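Local coordinates for protein cell division GTPase FtsZ, diverged (Clostridium botulinum C, PDB 3V3T) that is a diverged member of the tubulin/FtsZ family of cytoskeletal proteins, with a TubZ-like C-terminal domain, at residues A[215-220]-A[277-282]; A[223-228]-A[262-267]; A[248-253]-A[271-276]. The protein carries 1 engineered substitution. One frame throughout, in Å; residues are numbered along the deposited sequence.

Interaction 1: residues A[215-220]-A[277-282]; sequences ILEFDD and SKKNIV
L216 and V282 form an antiparallel hydrogen-bonded pair that joins strands 211-217 and 281-287 in the mixed sheet of this tubulin/FtsZ-family protein. L216 N donates to V282 O at 2.7 Å, and V282 N donates back to L216 O at 2.8 Å. E217 and I281 follow as a non-hydrogen-bonded pair, then F218 N reaches N280 O at 3.1 Å. The side chains of F218 and N280 meet across the strand ends. With F218 CG between the backbone N and the carbonyl carbon (chi1 65°), the ring takes N280 CB over one face, a CH-pi contact 3.5 Å from CB to the centroid and 17° off the normal. V282 CG2 meets the same ring obliquely, 4.0 Å from F218 CE2. The amide of N280 is turned 29° from the ring, and its OD1 accepts from T253 N, just past strand 247-252. On the sheet face of E217 and I281, I215 CG2 lies alongside I281 CD1 at 3.7 Å, under helix 172-187. There E217 and K279 make a long salt bridge, OE1 to NZ 3.7 Å. The stronger partner of K279 NZ is D185, whose carboxylate comes close to E217's, so the lysine probably offsets their repulsion.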
ATOM      1  N   ILE A 215      -0.759  -8.514   3.201  1.00 24.38           N
ATOM      2  CA  ILE A 215      -1.606  -9.509   2.547  1.00 27.84           C
ATOM      3  C   ILE A 215      -0.732 -10.692   2.160  1.00 30.80           C
ATOM      4  O   ILE A 215       0.299 -10.505   1.517  1.00 32.78           O
ATOM      5  CB  ILE A 215      -2.267  -8.931   1.260  1.00 30.61           C
ATOM      6  CG1 ILE A 215      -3.028  -7.642   1.574  1.00 25.03           C
ATOM      7  CG2 ILE A 215      -3.176  -9.969   0.597  1.00 30.54           C
ATOM      8  CD1 ILE A 215      -3.577  -6.934   0.350  1.00 29.60           C
ATOM      9  N   LEU A 216      -1.133 -11.900   2.553  1.00 28.52           N
ATOM     10  CA  LEU A 216      -0.371 -13.111   2.229  1.00 33.48           C
ATOM     11  C   LEU A 216      -1.213 -14.136   1.498  1.00 36.27           C
ATOM     12  O   LEU A 216      -2.356 -14.376   1.862  1.00 46.18           O
ATOM     13  CB  LEU A 216       0.159 -13.775   3.498  1.00 29.69           C
ATOM     14  CG  LEU A 216       1.037 -12.910   4.411  1.00 31.91           C
ATOM     15  CD1 LEU A 216       1.233 -13.597   5.765  1.00 31.93           C
ATOM     16  CD2 LEU A 216       2.377 -12.624   3.748  1.00 28.75           C
ATOM     17  N   GLU A 217      -0.640 -14.756   0.474  1.00 38.56           N
ATOM     18  CA  GLU A 217      -1.243 -15.942  -0.108  1.00 37.57           C
ATOM     19  C   GLU A 217      -0.308 -17.152   0.019  1.00 47.38           C
ATOM     20  O   GLU A 217       0.908 -17.037  -0.131  1.00 45.91           O
ATOM     21  CB  GLU A 217      -1.692 -15.680  -1.546  1.00 37.74           C
ATOM     22  CG  GLU A 217      -2.903 -14.744  -1.614  1.00 38.94           C
ATOM     23  CD  GLU A 217      -3.365 -14.449  -3.027  1.00 42.45           C
ATOM     24  OE1 GLU A 217      -2.808 -15.023  -3.977  1.00 48.89           O
ATOM     25  OE2 GLU A 217      -4.298 -13.635  -3.192  1.00 50.98           O
ATOM     26  N   PHE A 218      -0.883 -18.311   0.318  1.00 49.63           N
ATOM     27  CA  PHE A 218      -0.082 -19.493   0.576  1.00 45.36           C
ATOM     28  C   PHE A 218      -0.602 -20.735  -0.121  1.00 60.65           C
ATOM     29  O   PHE A 218      -1.773 -20.807  -0.507  1.00 55.87           O
ATOM     30  CB  PHE A 218       0.056 -19.748   2.076  1.00 44.36           C
ATOM     31  CG  PHE A 218      -1.236 -20.079   2.766  1.00 46.97           C
ATOM     32  CD1 PHE A 218      -1.589 -21.399   3.008  1.00 51.15           C
ATOM     33  CD2 PHE A 218      -2.082 -19.066   3.206  1.00 49.43           C
ATOM     34  CE1 PHE A 218      -2.780 -21.712   3.662  1.00 49.92           C
ATOM     35  CE2 PHE A 218      -3.264 -19.359   3.859  1.00 40.09           C
ATOM     36  CZ  PHE A 218      -3.617 -20.690   4.091  1.00 52.95           C
ATOM     37  N   ASP A 219       0.296 -21.710  -0.257  1.00 64.74           N
ATOM     38  CA  ASP A 219       0.034 -22.940  -0.988  0.65 67.44           C
ATOM     39  C   ASP A 219      -0.968 -23.845  -0.279  1.00 68.15           C
ATOM     40  O   ASP A 219      -0.827 -24.120   0.913  1.00 63.38           O
ATOM     41  CB  ASP A 219       1.346 -23.697  -1.192  0.65 73.88           C
ATOM     42  CG  ASP A 219       1.190 -24.903  -2.086  0.65 76.32           C
ATOM     43  OD1 ASP A 219       0.039 -25.295  -2.363  0.65 73.32           O
ATOM     44  OD2 ASP A 219       2.224 -25.460  -2.507  0.65 82.73           O
ATOM     45  N   ASP A 220      -1.963 -24.313  -1.027  1.00 75.92           N
ATOM     46  CA  ASP A 220      -2.963 -25.231  -0.498  0.56 82.11           C
ATOM     47  C   ASP A 220      -2.321 -26.568  -0.140  1.00 91.97           C
ATOM     48  O   ASP A 220      -2.917 -27.384   0.563  1.00100.99           O
ATOM     49  CB  ASP A 220      -4.082 -25.456  -1.521  0.56 82.38           C
ATOM     50  CG  ASP A 220      -3.579 -26.089  -2.810  0.56 83.37           C
ATOM     51  OD1 ASP A 220      -2.501 -25.684  -3.294  0.56 83.71           O
ATOM     52  OD2 ASP A 220      -4.256 -26.996  -3.340  0.56 83.86           O
ATOM     53  N   SER A 277     -13.332 -20.335  -3.456  1.00 78.43           N
ATOM     54  CA  SER A 277     -13.100 -21.482  -4.324  1.00 85.57           C
ATOM     55  C   SER A 277     -11.708 -21.469  -4.937  1.00 80.46           C
ATOM     56  O   SER A 277     -11.286 -22.456  -5.540  1.00 83.11           O
ATOM     57  CB  SER A 277     -14.154 -21.507  -5.434  1.00 96.80           C
ATOM     58  OG  SER A 277     -14.278 -20.225  -6.040  1.00103.36           O
ATOM     59  N   LYS A 278     -10.988 -20.362  -4.759  1.00 74.46           N
ATOM     60  CA  LYS A 278      -9.787 -20.102  -5.554  1.00 78.76           C
ATOM     61  C   LYS A 278      -8.447 -20.087  -4.804  1.00 73.44           C
ATOM     62  O   LYS A 278      -7.533 -20.837  -5.147  1.00 74.56           O
ATOM     63  CB  LYS A 278      -9.963 -18.804  -6.354  1.00 81.20           C
ATOM     64  CG  LYS A 278     -11.100 -18.869  -7.366  1.00 97.00           C
ATOM     65  CD  LYS A 278     -11.376 -17.513  -8.008  1.00104.73           C
ATOM     66  CE  LYS A 278     -12.530 -17.607  -9.006  1.00112.20           C
ATOM     67  NZ  LYS A 278     -12.849 -16.301  -9.651  1.00107.38           N
ATOM     68  N   LYS A 279      -8.317 -19.228  -3.799  1.00 66.80           N
ATOM     69  CA  LYS A 279      -7.016 -19.006  -3.174  1.00 62.68           C
ATOM     70  C   LYS A 279      -7.036 -19.098  -1.658  1.00 58.86           C
ATOM     71  O   LYS A 279      -8.094 -19.140  -1.039  1.00 62.29           O
ATOM     72  CB  LYS A 279      -6.443 -17.651  -3.610  1.00 61.26           C
ATOM     73  CG  LYS A 279      -6.047 -17.622  -5.079  1.00 65.95           C
ATOM     74  CD  LYS A 279      -5.386 -16.326  -5.476  1.00 65.69           C
ATOM     75  CE  LYS A 279      -4.890 -16.389  -6.907  1.00 69.08           C
ATOM     76  NZ  LYS A 279      -4.305 -15.092  -7.343  1.00 65.82           N
ATOM     77  N   ASN A 280      -5.849 -19.146  -1.064  1.00 52.41           N
ATOM     78  CA  ASN A 280      -5.726 -19.092   0.385  1.00 49.36           C
ATOM     79  C   ASN A 280      -5.054 -17.801   0.777  1.00 48.13           C
ATOM     80  O   ASN A 280      -3.881 -17.566   0.463  1.00 44.26           O
ATOM     81  CB  ASN A 280      -4.937 -20.278   0.920  1.00 53.64           C
ATOM     82  CG  ASN A 280      -5.574 -21.587   0.575  1.00 56.28           C
ATOM     83  OD1 ASN A 280      -6.625 -21.943   1.116  1.00 51.66           O
ATOM     84  ND2 ASN A 280      -4.952 -22.318  -0.346  1.00 63.63           N
ATOM     85  N   ILE A 281      -5.805 -16.951   1.454  1.00 48.00           N
ATOM     86  CA  ILE A 281      -5.334 -15.606   1.679  1.00 41.22           C
ATOM     87  C   ILE A 281      -5.536 -15.166   3.123  1.00 37.30           C
ATOM     88  O   ILE A 281      -6.582 -15.410   3.724  1.00 41.95           O
ATOM     89  CB  ILE A 281      -5.975 -14.630   0.661  1.00 34.82           C
ATOM     90  CG1 ILE A 281      -5.621 -13.176   0.989  1.00 34.89           C
ATOM     91  CG2 ILE A 281      -7.460 -14.814   0.610  1.00 39.19           C
ATOM     92  CD1 ILE A 281      -6.027 -12.196  -0.112  1.00 34.48           C
ATOM     93  N   VAL A 282      -4.496 -14.555   3.679  1.00 36.33           N
ATOM     94  CA  VAL A 282      -4.554 -13.944   4.991  1.00 30.55           C
ATOM     95  C   VAL A 282      -4.286 -12.450   4.855  1.00 30.98           C
ATOM     96  O   VAL A 282      -3.306 -12.027   4.233  1.00 31.29           O
ATOM     97  CB  VAL A 282      -3.476 -14.525   5.937  1.00 44.15           C
ATOM     98  CG1 VAL A 282      -3.593 -13.902   7.335  1.00 31.38           C
ATOM     99  CG2 VAL A 282      -3.564 -16.046   5.994  1.00 44.06           C
TER

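Interaction 2: residues A[223-228]-A[262-267]; sequences DIQVAL and KSIVGY
Q225 and L228 of helix 224-233 pack against I264 and V265 of helix 258-265, a small, mainly apolar helix-helix contact on the sheet face that carries L216 and V282. I264 is the central piece. Its CG1 lies beside the backbone N (chi1 -60°) and rests 3.8 Å from Q225 O and 4.0 Å from Q225 CB, the two side chains crossing at about a right angle. Its other branch, CG2, meets L228 CB at 4.0 Å. Deeper in, L228 CD2 approaches V265 CG2 at 4.3 Å. The second helix is the connection of the beta-alpha-beta unit built from strand 247-252, helix 258-265 and strand 270-275, and the contact uses its last turn, whereas the first helix takes part with its opening turns. Helix 224-233 starts at the N-cap D223, whose OD2 uses its anti lone pair to accept from V226 N at 3.1 Å and takes a weak bond from Q225 N at 2.8 Å. Helix 258-265 gives way to G266 at positive phi, and V265 O accepts from the hydroxyl of Y240. At the solvent-side edge, Q225 OE1 stays 4.0 Å from S263 OG, not hydrogen-bonded to it.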
ATOM      1  N   ASP A 223       2.271 -28.268   4.721  1.00 74.24           N
ATOM      2  CA  ASP A 223       1.888 -27.901   6.073  1.00 70.34           C
ATOM      3  C   ASP A 223       1.586 -26.393   6.126  1.00 73.27           C
ATOM      4  O   ASP A 223       2.310 -25.576   5.555  1.00 70.34           O
ATOM      5  CB  ASP A 223       3.014 -28.270   7.035  1.00 61.13           C
ATOM      6  CG  ASP A 223       2.772 -27.770   8.439  1.00 68.43           C
ATOM      7  OD1 ASP A 223       2.358 -28.579   9.288  1.00 64.13           O
ATOM      8  OD2 ASP A 223       3.004 -26.569   8.706  1.00 65.32           O
ATOM      9  N   ILE A 224       0.508 -26.024   6.805  1.00 73.33           N
ATOM     10  CA  ILE A 224       0.055 -24.643   6.763  1.00 66.65           C
ATOM     11  C   ILE A 224       1.050 -23.673   7.410  1.00 59.72           C
ATOM     12  O   ILE A 224       1.222 -22.562   6.929  1.00 51.72           O
ATOM     13  CB  ILE A 224      -1.366 -24.479   7.353  1.00 64.90           C
ATOM     14  CG1 ILE A 224      -1.870 -23.057   7.126  1.00 53.79           C
ATOM     15  CG2 ILE A 224      -1.394 -24.823   8.833  1.00 59.94           C
ATOM     16  CD1 ILE A 224      -3.318 -22.903   7.463  1.00 51.25           C
ATOM     17  N   GLN A 225       1.725 -24.099   8.477  1.00 60.32           N
ATOM     18  CA  GLN A 225       2.769 -23.265   9.079  1.00 55.37           C
ATOM     19  C   GLN A 225       3.955 -23.064   8.122  1.00 57.11           C
ATOM     20  O   GLN A 225       4.504 -21.961   8.020  1.00 50.81           O
ATOM     21  CB  GLN A 225       3.253 -23.844  10.408  1.00 55.15           C
ATOM     22  CG  GLN A 225       2.226 -23.808  11.533  1.00 57.55           C
ATOM     23  CD  GLN A 225       2.791 -24.294  12.865  1.00 65.32           C
ATOM     24  OE1 GLN A 225       3.666 -23.656  13.455  1.00 68.94           O
ATOM     25  NE2 GLN A 225       2.290 -25.426  13.341  1.00 69.56           N
ATOM     26  N   VAL A 226       4.335 -24.125   7.415  1.00 49.21           N
ATOM     27  CA  VAL A 226       5.428 -24.042   6.453  1.00 49.15           C
ATOM     28  C   VAL A 226       5.058 -23.156   5.264  1.00 50.03           C
ATOM     29  O   VAL A 226       5.855 -22.334   4.822  1.00 54.24           O
ATOM     30  CB  VAL A 226       5.877 -25.453   5.950  1.00 53.14           C
ATOM     31  CG1 VAL A 226       6.999 -25.341   4.923  1.00 53.40           C
ATOM     32  CG2 VAL A 226       6.305 -26.314   7.119  1.00 55.76           C
ATOM     33  N   ALA A 227       3.847 -23.322   4.752  1.00 53.51           N
ATOM     34  CA  ALA A 227       3.400 -22.536   3.605  1.00 47.67           C
ATOM     35  C   ALA A 227       3.357 -21.039   3.922  1.00 47.33           C
ATOM     36  O   ALA A 227       3.686 -20.213   3.082  1.00 39.99           O
ATOM     37  CB  ALA A 227       2.048 -23.011   3.128  1.00 48.57           C
ATOM     38  N   LEU A 228       2.946 -20.693   5.134  1.00 40.54           N
ATOM     39  CA  LEU A 228       2.824 -19.283   5.505  1.00 42.91           C
ATOM     40  C   LEU A 228       4.194 -18.681   5.768  1.00 42.80           C
ATOM     41  O   LEU A 228       4.436 -17.495   5.508  1.00 39.80           O
ATOM     42  CB  LEU A 228       1.905 -19.111   6.722  1.00 43.73           C
ATOM     43  CG  LEU A 228       0.441 -19.035   6.295  1.00 48.67           C
ATOM     44  CD1 LEU A 228      -0.501 -19.150   7.469  1.00 45.88           C
ATOM     45  CD2 LEU A 228       0.218 -17.733   5.537  1.00 34.50           C
ATOM     46  N   LYS A 262      -2.261 -17.800  13.051  1.00 49.37           N
ATOM     47  CA  LYS A 262      -1.935 -16.748  14.004  1.00 49.47           C
ATOM     48  C   LYS A 262      -0.530 -16.979  14.548  1.00 56.58           C
ATOM     49  O   LYS A 262       0.217 -16.041  14.831  1.00 59.98           O
ATOM     50  CB  LYS A 262      -2.955 -16.745  15.145  1.00 52.46           C
ATOM     51  CG  LYS A 262      -4.363 -16.348  14.719  1.00 49.20           C
ATOM     52  CD  LYS A 262      -5.360 -16.521  15.853  1.00 56.12           C
ATOM     53  CE  LYS A 262      -6.763 -16.130  15.409  1.00 61.34           C
ATOM     54  NZ  LYS A 262      -7.814 -16.410  16.435  1.00 67.42           N
ATOM     55  N   SER A 263      -0.166 -18.247  14.666  1.00 58.17           N
ATOM     56  CA  SER A 263       1.141 -18.610  15.179  1.00 58.46           C
ATOM     57  C   SER A 263       2.252 -18.062  14.284  1.00 52.76           C
ATOM     58  O   SER A 263       3.300 -17.613  14.764  1.00 53.93           O
ATOM     59  CB  SER A 263       1.247 -20.130  15.311  1.00 58.29           C
ATOM     60  OG  SER A 263       2.556 -20.513  15.680  1.00 70.06           O
ATOM     61  N   ILE A 264       2.024 -18.087  12.980  1.00 46.41           N
ATOM     62  CA  ILE A 264       3.056 -17.634  12.060  1.00 45.93           C
ATOM     63  C   ILE A 264       2.914 -16.152  11.718  1.00 47.99           C
ATOM     64  O   ILE A 264       3.908 -15.443  11.570  1.00 44.72           O
ATOM     65  CB  ILE A 264       3.056 -18.454  10.765  1.00 50.12           C
ATOM     66  CG1 ILE A 264       3.315 -19.932  11.067  1.00 51.45           C
ATOM     67  CG2 ILE A 264       4.136 -17.951   9.826  1.00 49.26           C
ATOM     68  CD1 ILE A 264       4.739 -20.204  11.448  1.00 49.88           C
ATOM     69  N   VAL A 265       1.681 -15.679  11.598  1.00 44.90           N
ATOM     70  CA  VAL A 265       1.453 -14.346  11.049  1.00 35.64           C
ATOM     71  C   VAL A 265       1.393 -13.239  12.098  1.00 33.80           C
ATOM     72  O   VAL A 265       1.803 -12.114  11.841  1.00 35.09           O
ATOM     73  CB  VAL A 265       0.176 -14.294  10.195  1.00 33.56           C
ATOM     74  CG1 VAL A 265      -0.072 -12.865   9.707  1.00 31.56           C
ATOM     75  CG2 VAL A 265       0.315 -15.227   9.011  1.00 34.25           C
ATOM     76  N   GLY A 266       0.873 -13.560  13.271  1.00 38.87           N
ATOM     77  CA  GLY A 266       0.625 -12.551  14.283  1.00 41.93           C
ATOM     78  C   GLY A 266      -0.694 -12.835  14.973  1.00 42.28           C
ATOM     79  O   GLY A 266      -1.598 -13.429  14.384  1.00 47.42           O
ATOM     80  N   TYR A 267      -0.801 -12.439  16.234  1.00 43.17           N
ATOM     81  CA  TYR A 267      -2.010 -12.693  17.007  1.00 47.53           C
ATOM     82  C   TYR A 267      -2.948 -11.483  16.943  1.00 45.43           C
ATOM     83  O   TYR A 267      -2.601 -10.393  17.390  1.00 47.47           O
ATOM     84  CB  TYR A 267      -1.631 -13.069  18.441  1.00 41.94           C
ATOM     85  CG  TYR A 267      -1.002 -14.444  18.500  1.00 55.02           C
ATOM     86  CD1 TYR A 267      -1.789 -15.584  18.648  1.00 61.58           C
ATOM     87  CD2 TYR A 267       0.367 -14.612  18.368  1.00 55.82           C
ATOM     88  CE1 TYR A 267      -1.224 -16.847  18.674  1.00 64.68           C
ATOM     89  CE2 TYR A 267       0.941 -15.871  18.396  1.00 56.65           C
ATOM     90  CZ  TYR A 267       0.142 -16.983  18.549  1.00 66.91           C
ATOM     91  OH  TYR A 267       0.710 -18.238  18.572  1.00 70.52           O
TER

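Interaction 3: residues A[248-253]-A[271-276]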
ATOM      1  N   MET A 248      -7.630  -9.611  11.638  1.00 33.88           N
ATOM      2  CA  MET A 248      -7.112 -10.534  10.647  1.00 35.25           C
ATOM      3  C   MET A 248      -8.242 -11.106   9.805  1.00 36.27           C
ATOM      4  O   MET A 248      -9.294 -11.457  10.326  1.00 40.20           O
ATOM      5  CB  MET A 248      -6.341 -11.656  11.332  1.00 33.67           C
ATOM      6  CG  MET A 248      -5.763 -12.669  10.386  1.00 32.81           C
ATOM      7  SD  MET A 248      -4.810 -13.935  11.272  1.00 42.07           S
ATOM      8  CE  MET A 248      -3.390 -12.995  11.778  1.00 31.43           C
ATOM      9  N   GLY A 249      -8.038 -11.152   8.492  1.00 35.61           N
ATOM     10  CA  GLY A 249      -9.005 -11.761   7.599  1.00 31.98           C
ATOM     11  C   GLY A 249      -8.441 -13.029   6.993  1.00 41.21           C
ATOM     12  O   GLY A 249      -7.301 -13.047   6.521  1.00 36.83           O
ATOM     13  N   ILE A 250      -9.230 -14.097   7.016  1.00 41.23           N
ATOM     14  CA  ILE A 250      -8.773 -15.390   6.530  1.00 43.08           C
ATOM     15  C   ILE A 250      -9.791 -15.982   5.568  1.00 44.30           C
ATOM     16  O   ILE A 250     -10.923 -16.251   5.951  1.00 44.49           O
ATOM     17  CB  ILE A 250      -8.560 -16.373   7.701  1.00 47.00           C
ATOM     18  CG1 ILE A 250      -7.454 -15.866   8.630  1.00 41.16           C
ATOM     19  CG2 ILE A 250      -8.218 -17.775   7.196  1.00 46.34           C
ATOM     20  CD1 ILE A 250      -7.374 -16.627   9.929  1.00 44.11           C
ATOM     21  N   SER A 251      -9.390 -16.180   4.317  1.00 48.36           N
ATOM     22  CA  SER A 251     -10.239 -16.881   3.355  1.00 49.13           C
ATOM     23  C   SER A 251      -9.468 -18.017   2.676  1.00 50.46           C
ATOM     24  O   SER A 251      -8.466 -17.783   1.993  1.00 47.59           O
ATOM     25  CB  SER A 251     -10.808 -15.917   2.318  1.00 43.69           C
ATOM     26  OG  SER A 251     -11.611 -16.608   1.374  1.00 56.12           O
ATOM     27  N   THR A 252      -9.954 -19.240   2.859  1.00 47.32           N
ATOM     28  CA  THR A 252      -9.221 -20.430   2.456  1.00 57.60           C
ATOM     29  C   THR A 252     -10.095 -21.426   1.704  1.00 62.26           C
ATOM     30  O   THR A 252     -11.303 -21.493   1.920  1.00 68.20           O
ATOM     31  CB  THR A 252      -8.645 -21.121   3.694  1.00 60.64           C
ATOM     32  OG1 THR A 252      -9.704 -21.363   4.631  1.00 50.89           O
ATOM     33  CG2 THR A 252      -7.600 -20.214   4.353  1.00 55.07           C
ATOM     34  N   THR A 253      -9.474 -22.205   0.823  1.00 69.12           N
ATOM     35  CA  THR A 253     -10.202 -23.185   0.021  1.00 71.71           C
ATOM     36  C   THR A 253     -10.744 -24.345   0.852  1.00 77.14           C
ATOM     37  O   THR A 253     -11.772 -24.933   0.504  1.00 79.50           O
ATOM     38  CB  THR A 253      -9.336 -23.745  -1.118  1.00 74.33           C
ATOM     39  OG1 THR A 253      -8.085 -24.204  -0.589  1.00 83.50           O
ATOM     40  CG2 THR A 253      -9.074 -22.674  -2.156  1.00 64.33           C
ATOM     41  N   THR A 271     -10.794 -11.749  14.496  1.00 43.47           N
ATOM     42  CA  THR A 271     -10.642 -12.467  13.234  1.00 46.15           C
ATOM     43  C   THR A 271     -11.979 -12.585  12.504  1.00 48.35           C
ATOM     44  O   THR A 271     -13.009 -12.819  13.127  1.00 54.62           O
ATOM     45  CB  THR A 271     -10.099 -13.891  13.479  1.00 45.07           C
ATOM     46  OG1 THR A 271      -8.833 -13.808  14.144  1.00 39.56           O
ATOM     47  CG2 THR A 271      -9.925 -14.618  12.169  1.00 44.74           C
ATOM     48  N   PHE A 272     -11.950 -12.402  11.187  1.00 45.76           N
ATOM     49  CA  PHE A 272     -13.078 -12.730  10.328  1.00 42.37           C
ATOM     50  C   PHE A 272     -12.610 -13.873   9.438  1.00 48.32           C
ATOM     51  O   PHE A 272     -11.621 -13.728   8.713  1.00 46.02           O
ATOM     52  CB  PHE A 272     -13.482 -11.541   9.439  1.00 43.72           C
ATOM     53  CG  PHE A 272     -13.454 -10.207  10.135  1.00 40.79           C
ATOM     54  CD1 PHE A 272     -14.319  -9.929  11.167  1.00 43.35           C
ATOM     55  CD2 PHE A 272     -12.568  -9.229   9.741  1.00 40.87           C
ATOM     56  CE1 PHE A 272     -14.289  -8.707  11.801  1.00 48.55           C
ATOM     57  CE2 PHE A 272     -12.534  -8.004  10.369  1.00 40.51           C
ATOM     58  CZ  PHE A 272     -13.400  -7.743  11.404  1.00 44.18           C
ATOM     59  N   LYS A 273     -13.306 -15.003   9.489  1.00 55.83           N
ATOM     60  CA  LYS A 273     -12.933 -16.159   8.679  1.00 55.13           C
ATOM     61  C   LYS A 273     -13.995 -16.488   7.634  1.00 61.73           C
ATOM     62  O   LYS A 273     -15.202 -16.274   7.845  1.00 51.72           O
ATOM     63  CB  LYS A 273     -12.664 -17.394   9.547  1.00 62.26           C
ATOM     64  CG  LYS A 273     -12.267 -18.631   8.736  1.00 70.73           C
ATOM     65  CD  LYS A 273     -12.166 -19.898   9.580  1.00 80.65           C
ATOM     66  CE  LYS A 273     -11.816 -21.108   8.699  1.00 86.87           C
ATOM     67  NZ  LYS A 273     -11.530 -22.364   9.456  1.00 85.23           N
ATOM     68  N   GLY A 274     -13.534 -17.015   6.504  1.00 58.81           N
ATOM     69  CA  GLY A 274     -14.427 -17.408   5.439  1.00 53.58           C
ATOM     70  C   GLY A 274     -13.764 -18.370   4.481  1.00 54.94           C
ATOM     71  O   GLY A 274     -12.626 -18.794   4.691  1.00 57.54           O
ATOM     72  N   TYR A 275     -14.485 -18.709   3.418  1.00 57.23           N
ATOM     73  CA  TYR A 275     -13.971 -19.610   2.400  1.00 62.65           C
ATOM     74  C   TYR A 275     -14.121 -19.016   1.007  1.00 55.45           C
ATOM     75  O   TYR A 275     -14.912 -18.097   0.788  1.00 63.26           O
ATOM     76  CB  TYR A 275     -14.678 -20.967   2.497  1.00 59.67           C
ATOM     77  CG  TYR A 275     -14.524 -21.583   3.866  1.00 73.73           C
ATOM     78  CD1 TYR A 275     -13.392 -22.325   4.198  1.00 59.23           C
ATOM     79  CD2 TYR A 275     -15.496 -21.396   4.842  1.00 73.87           C
ATOM     80  CE1 TYR A 275     -13.238 -22.873   5.464  1.00 69.21           C
ATOM     81  CE2 TYR A 275     -15.354 -21.943   6.108  1.00 77.25           C
ATOM     82  CZ  TYR A 275     -14.223 -22.679   6.415  1.00 75.41           C
ATOM     83  OH  TYR A 275     -14.095 -23.221   7.673  1.00 73.47           O
ATOM     84  N   ASN A 276     -13.340 -19.534   0.071  1.00 56.26           N
ATOM     85  CA  ASN A 276     -13.534 -19.213  -1.329  1.00 67.85           C
ATOM     86  C   ASN A 276     -13.064 -20.385  -2.160  1.00 68.23           C
ATOM     87  O   ASN A 276     -12.477 -21.321  -1.632  1.00 68.63           O
ATOM     88  CB  ASN A 276     -12.800 -17.931  -1.720  1.00 69.66           C
ATOM     89  CG  ASN A 276     -11.307 -18.128  -1.839  1.00 69.10           C
ATOM     90  OD1 ASN A 276     -10.770 -18.244  -2.941  1.00 70.23           O
ATOM     91  ND2 ASN A 276     -10.626 -18.172  -0.702  1.00 67.60           N
TER
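I250 and T271 cross obliquely on one face of the sheet, I250 CD1 lying 3.9 Å from T271 CG2. The two strands that carry them, 247-252 and 270-275, run parallel, their directions 14° apart. Farther along the same face the ring of Y275 stands with its edge to T252 O, which sits near the ring plane and 3.2 Å from CD1. The T252 side chain lies next to this ring too, but its OG1 has its polar partner elsewhere, in R254 O. K273, between T271 and Y275, is fully extended and brings NZ to Y275 OH in a weak hydrogen bond of 3.2 Å; V256 O is a second weak partner of that ammonium. Helix 258-265 packs on this face, over M248, I250, T271 and K273.

The reverse face is built from G249, S251, F272 and G274. The ring of F272 packs there against helix 200-208, while two of the four positions have no side chain. S251 OG lies anti to its backbone N and receives N276 ND2 at 2.8 Å. This bond is bent, 137° at the hydrogen, and OG stands 29° out of the amide plane of N276. ND2 also donates to K279 O, and OD1 accepts from K278 N, so the amide is gripped at both ends and its rotation is fixed.

Between the faces the backbone bonds lengthen toward the C-terminal ends of the strands. G274 N to I250 O is 2.8 Å. The last one, N276 N to T252 O, is weak at 3.4 Å. Two neighbouring parallel strands with their connecting helix over one face make this a classic beta-alpha-beta unit, with 270-275 as the outermost strand at this end of the chain's sheet.

How the interactions relate
Interactions 1 and 3 are pairings within one sheet, the first antiparallel and the second parallel. Their strands 281-287 and 247-252 are direct neighbours, joined by I281 N to S251 O, so the two contacts form one continuous four-strand region. Interaction 2 lies on top of it: F218 and L216 of interaction 1 touch L228 and V265, while M248 of interaction 3 packs against V265 and G266. All three are only partly buried and lie away from the chain's centre, with exposed touching residues in interaction 1 alone. The sheet contacts bury hydrogen-bonded polar side chains (N280, S251, T252), whereas the buried residues touching in interaction 2, L228 and V265, are apolar and bury much less surface.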